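Local coordinates for conjugal transfer protein TRWB (Escherichia coli, PDB 1E9R) that probably couples NTP binding and hydrolysis to the transport of DNA during bacterial conjugation, as a hexameric ring ATPase of the P-loop family, at residues B[61-66]-B[343-347]; B[354-360]-B[390-394]; B[400-405]-B[417-422]. One frame throughout, in Å; residues are numbered along the deposited sequence.

Contact 1 of 3, residues B[61-66]-B[343-347]; sequences ATGTGK and LGGSR. With SO4 (sulfate ion), chain I.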
loop_
_atom_site.group_PDB
_atom_site.type_symbol
_atom_site.label_atom_id
_atom_site.label_comp_id
_atom_site.label_asym_id
_atom_site.label_seq_id
_atom_site.Cartn_x
_atom_site.Cartn_y
_atom_site.Cartn_z
ATOM N N ALA B 61 -3.547 -26.214 -10.023
ATOM C CA ALA B 61 -2.282 -26.427 -9.324
ATOM C C ALA B 61 -1.450 -27.504 -10.024
ATOM O O ALA B 61 -1.912 -28.126 -10.979
ATOM C CB ALA B 61 -2.553 -26.828 -7.877
ATOM N N THR B 62 -0.225 -27.723 -9.549
ATOM C CA THR B 62 0.659 -28.724 -10.153
ATOM C C THR B 62 0.053 -30.112 -10.074
ATOM O O THR B 62 -0.548 -30.471 -9.066
ATOM C CB THR B 62 2.031 -28.823 -9.438
ATOM O OG1 THR B 62 2.565 -27.519 -9.221
ATOM C CG2 THR B 62 3.012 -29.620 -10.290
ATOM N N GLY B 63 0.230 -30.895 -11.132
ATOM C CA GLY B 63 -0.279 -32.253 -11.137
ATOM C C GLY B 63 -1.770 -32.425 -11.355
ATOM O O GLY B 63 -2.239 -33.551 -11.458
ATOM N N THR B 64 -2.521 -31.332 -11.440
ATOM C CA THR B 64 -3.959 -31.441 -11.640
ATOM C C THR B 64 -4.370 -31.919 -13.036
ATOM O O THR B 64 -5.517 -32.307 -13.239
ATOM C CB THR B 64 -4.672 -30.109 -11.328
ATOM O OG1 THR B 64 -4.063 -29.040 -12.059
ATOM C CG2 THR B 64 -4.587 -29.813 -9.850
ATOM N N GLY B 65 -3.446 -31.887 -13.994
ATOM C CA GLY B 65 -3.759 -32.346 -15.343
ATOM C C GLY B 65 -3.785 -31.333 -16.486
ATOM O O GLY B 65 -4.300 -31.639 -17.564
ATOM N N LYS B 66 -3.230 -30.141 -16.276
ATOM C CA LYS B 66 -3.221 -29.106 -17.309
ATOM C C LYS B 66 -2.589 -29.567 -18.627
ATOM O O LYS B 66 -3.119 -29.301 -19.712
ATOM C CB LYS B 66 -2.477 -27.859 -16.804
ATOM C CG LYS B 66 -3.089 -27.202 -15.574
ATOM C CD LYS B 66 -2.376 -25.903 -15.216
ATOM C CE LYS B 66 -0.949 -26.152 -14.763
ATOM N NZ LYS B 66 -0.883 -26.865 -13.472
ATOM N N LEU B 343 -9.069 -26.779 -12.701
ATOM C CA LEU B 343 -8.620 -28.117 -12.303
ATOM C C LEU B 343 -8.410 -28.150 -10.799
ATOM O O LEU B 343 -7.920 -29.138 -10.237
ATOM C CB LEU B 343 -7.316 -28.480 -13.007
ATOM C CG LEU B 343 -7.450 -29.001 -14.434
ATOM C CD1 LEU B 343 -8.334 -28.086 -15.235
ATOM C CD2 LEU B 343 -6.085 -29.089 -15.074
ATOM N N GLY B 344 -8.773 -27.046 -10.152
ATOM C CA GLY B 344 -8.651 -26.949 -8.709
ATOM C C GLY B 344 -7.275 -26.710 -8.110
ATOM O O GLY B 344 -6.279 -27.332 -8.508
ATOM N N GLY B 345 -7.240 -25.798 -7.135
ATOM C CA GLY B 345 -6.000 -25.477 -6.442
ATOM C C GLY B 345 -5.626 -26.520 -5.383
ATOM O O GLY B 345 -6.233 -27.601 -5.291
ATOM N N SER B 346 -4.613 -26.192 -4.584
ATOM C CA SER B 346 -4.145 -27.079 -3.535
ATOM C C SER B 346 -4.863 -26.650 -2.266
ATOM O O SER B 346 -5.274 -25.496 -2.156
ATOM C CB SER B 346 -2.627 -26.927 -3.385
ATOM O OG SER B 346 -2.102 -27.808 -2.410
ATOM N N ARG B 347 -5.040 -27.559 -1.313
ATOM C CA ARG B 347 -5.719 -27.164 -0.084
ATOM C C ARG B 347 -4.862 -26.241 0.761
ATOM O O ARG B 347 -5.329 -25.718 1.763
ATOM C CB ARG B 347 -6.161 -28.375 0.762
ATOM C CG ARG B 347 -5.190 -29.538 0.871
ATOM C CD ARG B 347 -5.432 -30.361 2.154
ATOM N NE ARG B 347 -6.825 -30.766 2.396
ATOM C CZ ARG B 347 -7.474 -31.756 1.774
ATOM N NH1 ARG B 347 -6.887 -32.487 0.835
ATOM N NH2 ARG B 347 -8.727 -32.026 2.109
HETATM S S SO4 I . -0.209 -30.533 -14.535
HETATM O O1 SO4 I . -0.782 -31.789 -14.038
HETATM O O2 SO4 I . -0.166 -30.592 -16.010
HETATM O O3 SO4 I . -1.043 -29.397 -14.091
HETATM O O4 SO4 I . 1.155 -30.386 -14.000
#

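Contact 2 of 3, residues B[354-360]-B[390-394]; sequences EDMSLSL and RVVMP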
loop_
_atom_site.group_PDB
_atom_site.type_symbol
_atom_site.label_atom_id
_atom_site.label_comp_id
_atom_site.label_asym_id
_atom_site.label_seq_id
_atom_site.Cartn_x
_atom_site.Cartn_y
_atom_site.Cartn_z
ATOM N N GLU B 354 -10.908 -20.069 -3.263
ATOM C CA GLU B 354 -12.012 -19.132 -3.127
ATOM C C GLU B 354 -12.177 -18.370 -4.448
ATOM O O GLU B 354 -13.276 -18.105 -4.898
ATOM C CB GLU B 354 -11.723 -18.157 -1.995
ATOM C CG GLU B 354 -12.552 -16.889 -2.069
ATOM C CD GLU B 354 -14.033 -17.134 -1.892
ATOM O OE1 GLU B 354 -14.420 -18.216 -1.390
ATOM O OE2 GLU B 354 -14.813 -16.225 -2.249
ATOM N N ASP B 355 -11.055 -18.024 -5.055
ATOM C CA ASP B 355 -11.006 -17.311 -6.331
ATOM C C ASP B 355 -11.691 -18.170 -7.407
ATOM O O ASP B 355 -12.556 -17.697 -8.150
ATOM C CB ASP B 355 -9.516 -17.059 -6.675
ATOM C CG ASP B 355 -9.300 -16.247 -7.955
ATOM O OD1 ASP B 355 -10.272 -15.757 -8.574
ATOM O OD2 ASP B 355 -8.119 -16.100 -8.338
ATOM N N MET B 356 -11.293 -19.437 -7.476
ATOM C CA MET B 356 -11.852 -20.366 -8.445
ATOM C C MET B 356 -13.344 -20.594 -8.179
ATOM O O MET B 356 -14.149 -20.639 -9.111
ATOM C CB MET B 356 -11.064 -21.684 -8.411
ATOM C CG MET B 356 -9.666 -21.564 -9.025
ATOM S SD MET B 356 -9.683 -20.939 -10.794
ATOM C CE MET B 356 -9.800 -19.061 -10.627
ATOM N N SER B 357 -13.708 -20.723 -6.909
ATOM C CA SER B 357 -15.105 -20.907 -6.532
ATOM C C SER B 357 -15.928 -19.714 -7.015
ATOM O O SER B 357 -16.967 -19.875 -7.661
ATOM C CB SER B 357 -15.225 -21.025 -5.014
ATOM O OG SER B 357 -16.579 -20.932 -4.602
ATOM N N LEU B 358 -15.452 -18.513 -6.690
ATOM C CA LEU B 358 -16.121 -17.278 -7.085
ATOM C C LEU B 358 -16.225 -17.194 -8.606
ATOM O O LEU B 358 -17.270 -16.825 -9.130
ATOM C CB LEU B 358 -15.341 -16.067 -6.567
ATOM C CG LEU B 358 -16.028 -14.726 -6.266
ATOM C CD1 LEU B 358 -15.161 -13.595 -6.782
ATOM C CD2 LEU B 358 -17.396 -14.652 -6.886
ATOM N N SER B 359 -15.142 -17.529 -9.309
ATOM C CA SER B 359 -15.125 -17.490 -10.774
ATOM C C SER B 359 -16.224 -18.374 -11.358
ATOM O O SER B 359 -16.883 -17.993 -12.332
ATOM C CB SER B 359 -13.771 -17.955 -11.321
ATOM O OG SER B 359 -12.719 -17.067 -10.969
ATOM N N LEU B 360 -16.399 -19.560 -10.772
ATOM C CA LEU B 360 -17.428 -20.490 -11.214
ATOM C C LEU B 360 -18.784 -19.824 -10.982
ATOM O O LEU B 360 -19.704 -19.977 -11.782
ATOM C CB LEU B 360 -17.308 -21.815 -10.447
ATOM C CG LEU B 360 -16.591 -22.985 -11.152
ATOM C CD1 LEU B 360 -15.756 -22.504 -12.296
ATOM C CD2 LEU B 360 -15.728 -23.730 -10.165
ATOM N N ARG B 390 -22.808 -20.822 -3.798
ATOM C CA ARG B 390 -21.773 -21.162 -4.767
ATOM C C ARG B 390 -22.134 -22.479 -5.413
ATOM O O ARG B 390 -22.456 -23.446 -4.729
ATOM C CB ARG B 390 -20.399 -21.329 -4.097
ATOM C CG ARG B 390 -19.755 -20.058 -3.582
ATOM C CD ARG B 390 -19.454 -19.068 -4.703
ATOM N NE ARG B 390 -19.037 -17.779 -4.159
ATOM C CZ ARG B 390 -17.871 -17.559 -3.552
ATOM N NH1 ARG B 390 -16.974 -18.536 -3.409
ATOM N NH2 ARG B 390 -17.610 -16.359 -3.055
ATOM N N VAL B 391 -22.089 -22.523 -6.732
ATOM C CA VAL B 391 -22.375 -23.759 -7.426
ATOM C C VAL B 391 -21.302 -24.762 -6.978
ATOM O O VAL B 391 -21.586 -25.937 -6.727
ATOM C CB VAL B 391 -22.326 -23.528 -8.950
ATOM C CG1 VAL B 391 -22.414 -24.847 -9.706
ATOM C CG2 VAL B 391 -23.475 -22.607 -9.352
ATOM N N VAL B 392 -20.071 -24.272 -6.852
ATOM C CA VAL B 392 -18.937 -25.088 -6.418
ATOM C C VAL B 392 -18.279 -24.396 -5.234
ATOM O O VAL B 392 -17.842 -23.253 -5.358
ATOM C CB VAL B 392 -17.873 -25.221 -7.528
ATOM C CG1 VAL B 392 -16.745 -26.122 -7.049
ATOM C CG2 VAL B 392 -18.504 -25.760 -8.802
ATOM N N MET B 393 -18.217 -25.082 -4.096
ATOM C CA MET B 393 -17.611 -24.536 -2.882
ATOM C C MET B 393 -16.096 -24.540 -2.959
ATOM O O MET B 393 -15.503 -25.387 -3.619
ATOM C CB MET B 393 -18.018 -25.362 -1.664
ATOM C CG MET B 393 -19.221 -24.862 -0.906
ATOM S SD MET B 393 -19.638 -26.011 0.422
ATOM C CE MET B 393 -18.558 -25.471 1.765
ATOM N N PRO B 394 -15.440 -23.583 -2.288
ATOM C CA PRO B 394 -13.978 -23.562 -2.331
ATOM C C PRO B 394 -13.435 -24.911 -1.852
ATOM O O PRO B 394 -12.461 -25.426 -2.403
ATOM C CB PRO B 394 -13.633 -22.424 -1.382
ATOM C CG PRO B 394 -14.766 -21.463 -1.616
ATOM C CD PRO B 394 -15.963 -22.382 -1.612
HETATM O O HOH W 1 -19.135 -21.646 -7.568
#

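Contact 3 of 3, residues B[400-405]-B[417-422]; sequences LPDLTA and KVPLEI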
loop_
_atom_site.group_PDB
_atom_site.type_symbol
_atom_site.label_atom_id
_atom_site.label_comp_id
_atom_site.label_asym_id
_atom_site.label_seq_id
_atom_site.Cartn_x
_atom_site.Cartn_y
_atom_site.Cartn_z
ATOM N N LEU B 400 -11.046 -31.690 -5.001
ATOM C CA LEU B 400 -11.200 -32.195 -6.355
ATOM C C LEU B 400 -10.155 -33.258 -6.627
ATOM O O LEU B 400 -8.960 -33.016 -6.428
ATOM C CB LEU B 400 -11.000 -31.076 -7.366
ATOM C CG LEU B 400 -12.163 -30.666 -8.260
ATOM C CD1 LEU B 400 -11.597 -29.947 -9.458
ATOM C CD2 LEU B 400 -12.936 -31.874 -8.727
ATOM N N PRO B 401 -10.580 -34.462 -7.059
ATOM C CA PRO B 401 -9.569 -35.494 -7.338
ATOM C C PRO B 401 -8.810 -35.034 -8.578
ATOM O O PRO B 401 -9.337 -34.254 -9.376
ATOM C CB PRO B 401 -10.406 -36.750 -7.577
ATOM C CG PRO B 401 -11.703 -36.208 -8.110
ATOM C CD PRO B 401 -11.945 -34.992 -7.234
ATOM N N ASP B 402 -7.574 -35.482 -8.741
ATOM C CA ASP B 402 -6.814 -35.043 -9.902
ATOM C C ASP B 402 -7.404 -35.588 -11.196
ATOM O O ASP B 402 -8.117 -36.588 -11.192
ATOM C CB ASP B 402 -5.336 -35.419 -9.740
ATOM C CG ASP B 402 -4.568 -34.400 -8.886
ATOM O OD1 ASP B 402 -5.117 -33.942 -7.854
ATOM O OD2 ASP B 402 -3.416 -34.055 -9.241
ATOM N N LEU B 403 -7.118 -34.909 -12.301
ATOM C CA LEU B 403 -7.641 -35.296 -13.602
ATOM C C LEU B 403 -9.146 -35.091 -13.646
ATOM O O LEU B 403 -9.873 -35.829 -14.296
ATOM C CB LEU B 403 -7.298 -36.746 -13.915
ATOM C CG LEU B 403 -5.827 -36.978 -14.250
ATOM C CD1 LEU B 403 -5.606 -38.459 -14.502
ATOM C CD2 LEU B 403 -5.437 -36.152 -15.468
ATOM N N THR B 404 -9.606 -34.083 -12.925
ATOM C CA THR B 404 -11.014 -33.728 -12.909
ATOM C C THR B 404 -11.062 -32.223 -13.181
ATOM O O THR B 404 -10.284 -31.443 -12.606
ATOM C CB THR B 404 -11.657 -34.038 -11.560
ATOM O OG1 THR B 404 -11.397 -35.402 -11.224
ATOM C CG2 THR B 404 -13.160 -33.816 -11.630
ATOM N N ALA B 405 -11.964 -31.814 -14.064
ATOM C CA ALA B 405 -12.063 -30.408 -14.418
ATOM C C ALA B 405 -13.468 -29.858 -14.533
ATOM O O ALA B 405 -14.417 -30.571 -14.846
ATOM C CB ALA B 405 -11.326 -30.160 -15.728
ATOM N N LYS B 417 -18.693 -30.746 -14.428
ATOM C CA LYS B 417 -17.563 -31.396 -13.781
ATOM C C LYS B 417 -17.332 -32.639 -14.631
ATOM O O LYS B 417 -18.154 -33.557 -14.653
ATOM C CB LYS B 417 -17.924 -31.783 -12.353
ATOM C CG LYS B 417 -16.809 -32.438 -11.551
ATOM C CD LYS B 417 -17.332 -32.825 -10.174
ATOM C CE LYS B 417 -16.330 -33.651 -9.404
ATOM N NZ LYS B 417 -16.861 -34.078 -8.082
ATOM N N VAL B 418 -16.219 -32.649 -15.352
ATOM C CA VAL B 418 -15.880 -33.743 -16.247
ATOM C C VAL B 418 -14.502 -34.307 -15.925
ATOM O O VAL B 418 -13.635 -33.596 -15.423
ATOM C CB VAL B 418 -15.892 -33.245 -17.715
ATOM C CG1 VAL B 418 -15.354 -34.309 -18.646
ATOM C CG2 VAL B 418 -17.299 -32.878 -18.119
ATOM N N PRO B 419 -14.291 -35.605 -16.180
ATOM C CA PRO B 419 -12.978 -36.175 -15.895
ATOM C C PRO B 419 -12.071 -36.099 -17.127
ATOM O O PRO B 419 -12.539 -36.109 -18.274
ATOM C CB PRO B 419 -13.311 -37.605 -15.515
ATOM C CG PRO B 419 -14.412 -37.907 -16.459
ATOM C CD PRO B 419 -15.288 -36.675 -16.357
ATOM N N LEU B 420 -10.774 -35.991 -16.866
ATOM C CA LEU B 420 -9.760 -35.945 -17.904
ATOM C C LEU B 420 -9.286 -37.370 -18.126
ATOM O O LEU B 420 -9.108 -38.136 -17.173
ATOM C CB LEU B 420 -8.571 -35.100 -17.460
ATOM C CG LEU B 420 -8.624 -33.621 -17.810
ATOM C CD1 LEU B 420 -7.356 -32.928 -17.322
ATOM C CD2 LEU B 420 -8.765 -33.480 -19.324
ATOM N N GLU B 421 -9.076 -37.720 -19.384
ATOM C CA GLU B 421 -8.627 -39.057 -19.738
ATOM C C GLU B 421 -7.171 -39.001 -20.165
ATOM O O GLU B 421 -6.827 -38.252 -21.081
ATOM C CB GLU B 421 -9.489 -39.576 -20.884
ATOM C CG GLU B 421 -9.853 -38.464 -21.874
ATOM C CD GLU B 421 -11.057 -38.800 -22.741
ATOM O OE1 GLU B 421 -11.506 -39.972 -22.712
ATOM O OE2 GLU B 421 -11.549 -37.886 -23.452
ATOM N N ILE B 422 -6.311 -39.774 -19.505
ATOM C CA ILE B 422 -4.901 -39.773 -19.881
ATOM C C ILE B 422 -4.705 -40.622 -21.136
ATOM O O ILE B 422 -4.267 -41.771 -21.053
ATOM C CB ILE B 422 -3.993 -40.338 -18.760
ATOM C CG1 ILE B 422 -4.222 -39.572 -17.459
ATOM C CG2 ILE B 422 -2.526 -40.217 -19.172
ATOM C CD1 ILE B 422 -3.267 -39.954 -16.351
#

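Contact 1 of 3, residues B[61-66]-B[343-347]
Most of a probable P-loop (Walker A), 61-66 runs from the end of strand 56-59 to the first residue of helix 66-79 and wraps a sulfate, probably from the crystallisation liquor. The ion probably marks a nucleotide phosphate site, as in other P-loop NTPases: G65 N donates to O1 (2.7 Å), G63 N to O4 (3.1 Å), K66 NZ to O3 (2.6 Å) and K66 N to the same O3 (3.2 Å); S67 N also binds it, and K66 NZ bonds to G60 O. A type II turn from A61 to T64 is tightened by T64 OG1 donating to A61 O (2.6 Å). Positive phi (77°) suits glycine at G63; at G65 (113°/15°) a CB would jam against T64 O. Segment 343-347 packs on the side away from the ion: A61 N gives a weak hydrogen bond to G344 O (3.3 Å), A61 CB lies 3.9 Å from S346 N, T64 CG2 3.3 Å from G344 O, and L343 CD2 3.3 Å from K66 N. The contact joins the loops after adjacent parallel strands 56-59 and 339-342; L343 also touches V58, S346 OG bonds to F337 O of the second subunit, and 343-347 leads on toward helix 350-360.

Contact 2 of 3, residues B[354-360]-B[390-394]
R390 reaches from the end of strand 384-390 to helix 350-360 and ties down two of its side chains. The contact closes a helix-beta-hairpin-helix connection: helix 350-360, antiparallel strands 362-368 and 384-390, then helix 394-398, with M393 at its N-cap. R390 NH2 forms a salt bridge with E354 OE2 (2.9 Å), NH1 adds a weak bond to E354 OE1 (3.3 Å), and NH1 also donates to S357 OG (2.7 Å). S357 in turn donates from OG to V392 O (2.7 Å), so one hydroxyl relays between the guanidinium and the backbone of the connecting loop. Water 1 lies between S357 O (2.8 Å) and V392 N (2.9 Å), accepting from the latter and probably donating to the former. Farther out, L358 N covers one face of the guanidinium and the P394 ring leans on the helix, its CD 3.4 Å from S357 OG. I397 touches M356, S357, L360 and V392, while R390 O accepts a hydrogen bond from R19 of the second subunit. At the C-terminal end of the helix, L360 CD2 meets V392 CG2 at 3.7 Å.

Contact 3 of 3, residues B[400-405]-B[417-422]
L403 lays its side chain along the extended chain that leaves strand 415-419, with CD2 3.9 Å from L420 CB and CD1 3.3 Å from I422 CD1. Its backbone, at phi 68° and psi 32°, turns the chain from the loop 400-403 into strand 404-408. The two segments form the open end of an antiparallel beta hairpin made of strands 404-408 and 415-419. A405 and V418 are a hydrogen-bonded pair, with A405 N to V418 O and V418 N to A405 O both at 2.8 Å. T404 and P419 form the next, non-hydrogen-bonded pair, their CA atoms 4.3 Å apart; the proline nitrogen, which carries no hydrogen, costs the pairing with 404-405 no bond, because in such a pair it points away from the partner strand. A further main-chain bond, L420 N to L403 O (2.7 Å), carries the pairing past this bridge. CA-H...O contacts run from K417 CA to A405 O (3.4 Å) and from P419 CA to L403 O (3.5 Å). T404 OG1 donates to P401 O (3.0 Å), a local bond closing the turn just before the strand, and K417 CE lies 3.9 Å from both T404 CG2 and L400 CD2. T404 and P419 lie on one face; on the other, A405 touches L343 and V418 touches A43. Past the strand, L420 packs on L69 and E72 of helix 66-79. D402 forms a salt bridge with R54 of the second subunit. Three near-linear main-chain bonds (170-176°) thus fix the hairpin's register largely independently of side-chain identity, and the side chains add aliphatic cover.

Contact 1 is buried, contact 2 is intermediate with buried and partly exposed residues, and contact 3 alone includes exposed ones. Contacts 1 and 3 touch, their centres 10 Å apart: T64 O probably accepts a hydrogen bond from L403 N, and G65 O lies 3.3 Å from L420 CD1, so the hairpin's end backs the phosphate loop. Contact 2 stays separate, about 5 Å from contact 1 and 7 Å from contact 3 at the nearest atoms, yet its helix 350-360 follows the loop 343-347. One weak main-chain bond and close apolar packing join the segments of contact 1, whose loop amides turn to the anion; contact 2 uses a charged side-chain network, contact 3 sheet pairing. All three touch the second subunit.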